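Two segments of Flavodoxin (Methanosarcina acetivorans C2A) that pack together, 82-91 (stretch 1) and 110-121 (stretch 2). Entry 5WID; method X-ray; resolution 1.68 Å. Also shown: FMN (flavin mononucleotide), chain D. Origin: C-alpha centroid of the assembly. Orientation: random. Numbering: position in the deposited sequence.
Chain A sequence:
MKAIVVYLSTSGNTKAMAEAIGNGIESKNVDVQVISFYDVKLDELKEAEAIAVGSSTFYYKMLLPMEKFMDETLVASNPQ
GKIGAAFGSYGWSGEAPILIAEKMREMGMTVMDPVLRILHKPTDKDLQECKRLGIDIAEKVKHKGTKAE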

# COMPACT_ATOMS: atom_id res chain seq x y z
N LYS A 82 -5.79 -6.77 -10.68
CA LYS A 82 -5.89 -5.42 -10.16
C LYS A 82 -4.52 -4.77 -10.03
O LYS A 82 -3.49 -5.45 -9.96
CB LYS A 82 -6.58 -5.40 -8.79
CG LYS A 82 -8.05 -5.77 -8.85
CD LYS A 82 -8.70 -5.48 -7.50
CE LYS A 82 -10.19 -5.77 -7.55
NZ LYS A 82 -10.84 -5.36 -6.27
N ILE A 83 -4.53 -3.44 -10.00
CA ILE A 83 -3.33 -2.66 -9.76
C ILE A 83 -2.94 -2.79 -8.29
O ILE A 83 -3.76 -2.56 -7.40
CB ILE A 83 -3.56 -1.19 -10.13
CG1 ILE A 83 -3.92 -1.05 -11.61
CG2 ILE A 83 -2.35 -0.34 -9.72
CD1 ILE A 83 -4.77 0.19 -11.90
N GLY A 84 -1.70 -3.17 -8.04
CA GLY A 84 -1.20 -3.18 -6.68
C GLY A 84 -0.02 -2.24 -6.48
O GLY A 84 0.64 -1.86 -7.45
N ALA A 85 0.23 -1.85 -5.23
CA ALA A 85 1.42 -1.08 -4.88
C ALA A 85 1.84 -1.47 -3.47
O ALA A 85 1.00 -1.83 -2.64
CB ALA A 85 1.16 0.44 -4.97
N ALA A 86 3.14 -1.39 -3.20
CA ALA A 86 3.69 -1.86 -1.93
C ALA A 86 4.59 -0.79 -1.34
O ALA A 86 5.36 -0.16 -2.08
CB ALA A 86 4.47 -3.18 -2.13
N PHE A 87 4.53 -0.60 -0.02
CA PHE A 87 5.32 0.45 0.61
C PHE A 87 5.55 0.15 2.08
O PHE A 87 4.96 -0.77 2.65
CB PHE A 87 4.67 1.84 0.45
CG PHE A 87 3.35 2.00 1.18
CD1 PHE A 87 2.18 1.51 0.63
CD2 PHE A 87 3.30 2.67 2.40
CE1 PHE A 87 0.95 1.65 1.29
CE2 PHE A 87 2.09 2.82 3.08
CZ PHE A 87 0.91 2.32 2.53
N GLY A 88 6.42 0.95 2.71
CA GLY A 88 6.59 0.86 4.15
C GLY A 88 7.80 1.59 4.69
O GLY A 88 8.71 1.92 3.93
N SER A 89 7.83 1.84 5.99
CA SER A 89 8.98 2.45 6.65
C SER A 89 9.81 1.36 7.32
O SER A 89 9.29 0.31 7.69
CB SER A 89 8.52 3.48 7.69
OG SER A 89 9.60 4.05 8.40
N TYR A 90 11.11 1.60 7.45
CA TYR A 90 11.99 0.57 7.99
C TYR A 90 13.20 1.22 8.65
O TYR A 90 13.44 2.41 8.50
CB TYR A 90 12.43 -0.42 6.90
CG TYR A 90 13.44 0.13 5.90
CD1 TYR A 90 13.08 1.08 4.95
CD2 TYR A 90 14.76 -0.31 5.92
CE1 TYR A 90 14.01 1.57 4.04
CE2 TYR A 90 15.69 0.15 5.00
CZ TYR A 90 15.32 1.10 4.07
OH TYR A 90 16.25 1.58 3.17
N GLY A 91 13.98 0.39 9.36
CA GLY A 91 15.13 0.89 10.08
C GLY A 91 16.49 0.53 9.52
O GLY A 91 17.45 1.28 9.72
N THR A 110 -0.96 -6.88 -10.63
CA THR A 110 0.11 -6.21 -11.34
C THR A 110 0.62 -5.09 -10.44
O THR A 110 -0.07 -4.08 -10.26
CB THR A 110 -0.35 -5.65 -12.68
OG1 THR A 110 -0.85 -6.72 -13.49
CG2 THR A 110 0.82 -4.98 -13.40
N VAL A 111 1.81 -5.29 -9.89
CA VAL A 111 2.38 -4.38 -8.90
C VAL A 111 3.12 -3.27 -9.63
O VAL A 111 4.01 -3.52 -10.44
CB VAL A 111 3.31 -5.13 -7.94
CG1 VAL A 111 4.01 -4.13 -7.00
CG2 VAL A 111 2.54 -6.15 -7.15
N MET A 112 2.74 -2.04 -9.33
CA MET A 112 3.42 -0.90 -9.93
C MET A 112 4.82 -0.72 -9.37
O MET A 112 5.10 -1.02 -8.21
CB MET A 112 2.62 0.36 -9.66
CG MET A 112 1.36 0.42 -10.43
SD MET A 112 0.60 1.98 -10.10
CE MET A 112 1.95 3.12 -10.34
N ASP A 113 5.70 -0.24 -10.22
CA ASP A 113 6.92 0.36 -9.70
C ASP A 113 6.66 1.83 -9.39
O ASP A 113 5.86 2.49 -10.08
CB ASP A 113 8.05 0.28 -10.73
CG ASP A 113 8.44 -1.14 -11.08
OD1 ASP A 113 8.71 -1.94 -10.16
OD2 ASP A 113 8.51 -1.44 -12.29
N PRO A 114 7.30 2.40 -8.36
CA PRO A 114 8.27 1.74 -7.49
C PRO A 114 7.62 1.10 -6.27
O PRO A 114 6.66 1.65 -5.73
CB PRO A 114 9.17 2.89 -7.04
CG PRO A 114 8.21 4.05 -6.95
CD PRO A 114 7.23 3.85 -8.10
N VAL A 115 8.16 -0.04 -5.84
CA VAL A 115 7.98 -0.49 -4.46
C VAL A 115 8.74 0.50 -3.58
O VAL A 115 9.94 0.71 -3.78
CB VAL A 115 8.49 -1.92 -4.29
CG1 VAL A 115 8.51 -2.35 -2.81
CG2 VAL A 115 7.66 -2.88 -5.14
N LEU A 116 8.05 1.13 -2.63
CA LEU A 116 8.57 2.33 -1.97
C LEU A 116 8.83 2.06 -0.50
O LEU A 116 7.90 1.88 0.28
CB LEU A 116 7.58 3.49 -2.13
CG LEU A 116 8.03 4.82 -1.50
CD1 LEU A 116 9.39 5.28 -2.05
CD2 LEU A 116 6.96 5.89 -1.73
N ARG A 117 10.10 2.06 -0.09
CA ARG A 117 10.43 1.97 1.32
C ARG A 117 11.23 3.21 1.73
O ARG A 117 11.99 3.77 0.93
CB ARG A 117 11.20 0.68 1.65
CG ARG A 117 12.47 0.52 0.89
CD ARG A 117 13.18 -0.80 1.23
NE ARG A 117 14.42 -0.90 0.47
CZ ARG A 117 15.11 -2.01 0.32
NH1 ARG A 117 14.69 -3.15 0.88
NH2 ARG A 117 16.22 -1.99 -0.40
N ILE A 118 11.04 3.64 2.97
CA ILE A 118 11.62 4.89 3.47
C ILE A 118 12.18 4.65 4.86
O ILE A 118 11.46 4.18 5.75
CB ILE A 118 10.57 6.02 3.52
CG1 ILE A 118 10.08 6.36 2.11
CG2 ILE A 118 11.18 7.28 4.16
CD1 ILE A 118 11.10 7.12 1.30
N LEU A 119 13.44 5.04 5.07
CA LEU A 119 14.06 4.88 6.38
C LEU A 119 13.45 5.81 7.43
O LEU A 119 13.30 7.01 7.19
CB LEU A 119 15.57 5.15 6.27
CG LEU A 119 16.42 4.01 5.73
CD1 LEU A 119 17.74 4.58 5.24
CD2 LEU A 119 16.64 2.97 6.81
N HIS A 120 13.11 5.24 8.58
CA HIS A 120 12.74 5.98 9.81
C HIS A 120 11.57 6.92 9.52
O HIS A 120 10.64 6.56 8.78
CB HIS A 120 13.97 6.68 10.37
CG HIS A 120 15.16 5.79 10.51
ND1 HIS A 120 15.14 4.63 11.25
CD2 HIS A 120 16.42 5.90 10.01
CE1 HIS A 120 16.33 4.06 11.21
NE2 HIS A 120 17.12 4.80 10.46
N LYS A 121 11.56 8.12 10.10
CA LYS A 121 10.42 9.01 9.94
C LYS A 121 10.52 9.73 8.60
O LYS A 121 11.55 10.35 8.30
CB LYS A 121 10.38 10.04 11.06
CG LYS A 121 9.23 11.01 10.95
CD LYS A 121 9.32 12.04 12.08
CE LYS A 121 8.25 13.12 11.93
NZ LYS A 121 6.91 12.59 12.26
N1 FMN D . 13.67 -2.29 10.63
C2 FMN D . 14.23 -3.09 9.66
O2 FMN D . 14.56 -2.60 8.58
N3 FMN D . 14.43 -4.44 9.90
C4 FMN D . 14.06 -5.01 11.09
O4 FMN D . 14.24 -6.23 11.26
C4A FMN D . 13.49 -4.20 12.08
N5 FMN D . 13.12 -4.72 13.30
C5A FMN D . 12.57 -3.90 14.27
C6 FMN D . 12.21 -4.46 15.49
C7 FMN D . 11.65 -3.65 16.47
C7M FMN D . 11.27 -4.28 17.79
C8 FMN D . 11.46 -2.29 16.24
C8M FMN D . 10.86 -1.41 17.30
C9 FMN D . 11.82 -1.73 15.01
C9A FMN D . 12.38 -2.54 14.03
N10 FMN D . 12.74 -2.01 12.80
C10 FMN D . 13.30 -2.83 11.84
C1' FMN D . 12.57 -0.55 12.52
C2' FMN D . 11.16 -0.16 12.08
O2' FMN D . 10.77 -0.78 10.87
C3' FMN D . 11.19 1.35 11.88
O3' FMN D . 11.34 1.98 13.14
C4' FMN D . 9.96 1.91 11.16
O4' FMN D . 10.20 3.28 10.91
C5' FMN D . 8.65 1.74 11.94
O5' FMN D . 7.60 2.20 11.11
P FMN D . 6.09 2.25 11.66
O1P FMN D . 5.20 2.42 10.46
O2P FMN D . 5.80 0.93 12.35
O3P FMN D . 5.97 3.41 12.61
O HOH W 1 4.54 -0.34 -5.50

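The two segments lie side by side as parallel strands, and backbone-to-backbone hydrogen bonds pair many of the facing amides and carbonyls. In the first ladder Thr110 N donates to Lys82 O (3.0 Å), Gly84 N to Thr110 O (2.9 Å) and Met112 N to Gly84 O (2.8 Å). The register then shifts by two residues, because the second segment has two more residues between the ladders than the first; the peptide bond before Pro114, in that stretch, is cis. A water fills the gap: it accepts from Ala86 N (2.9 Å) and donates to both Met112 O (2.8 Å) and Pro114 O (2.9 Å), so none of these groups is left unpaired.

The second ladder opens with Leu116 N donating to Ala86 O (3.0 Å). Gly88 N then donates to Leu116 O (3.0 Å), Ile118 N to Gly88 O (3.1 Å), Tyr90 N to Ile118 O (3.1 Å) and His120 N to Tyr90 O (2.9 Å). Gly88 suits its place because its backbone angles would jam a CB against the preceding carbonyl oxygen.

The Ser89 side chain adds a bond beside the backbone ladder. Its OG donates to His120 O (2.7 Å) and accepts from FMN O4' (2.7 Å); a small hydroxyl can do both, linking strand and cofactor. Gly91 N donates to FMN N1 (3.0 Å) and FMN O2 (3.1 Å), and a CB on Gly91 would clash with FMN C1', 2.8 Å from its ideal position.

Apolar contacts complete the packing. The Tyr90 ring is sandwiched, with Leu119 CD2 3.7 Å from the ring centroid over one face and Arg117 CD 4.2 Å from it over the other. The aliphatic part of Arg117 thus packs over one face of the ring, while its NH1 is hydrogen-bonded elsewhere in the structure. Among the buried side chains, Ile83 CG2 meets Met112 SD at 3.8 Å, where flexible thioether and branched aliphatic groups pack without polar demands.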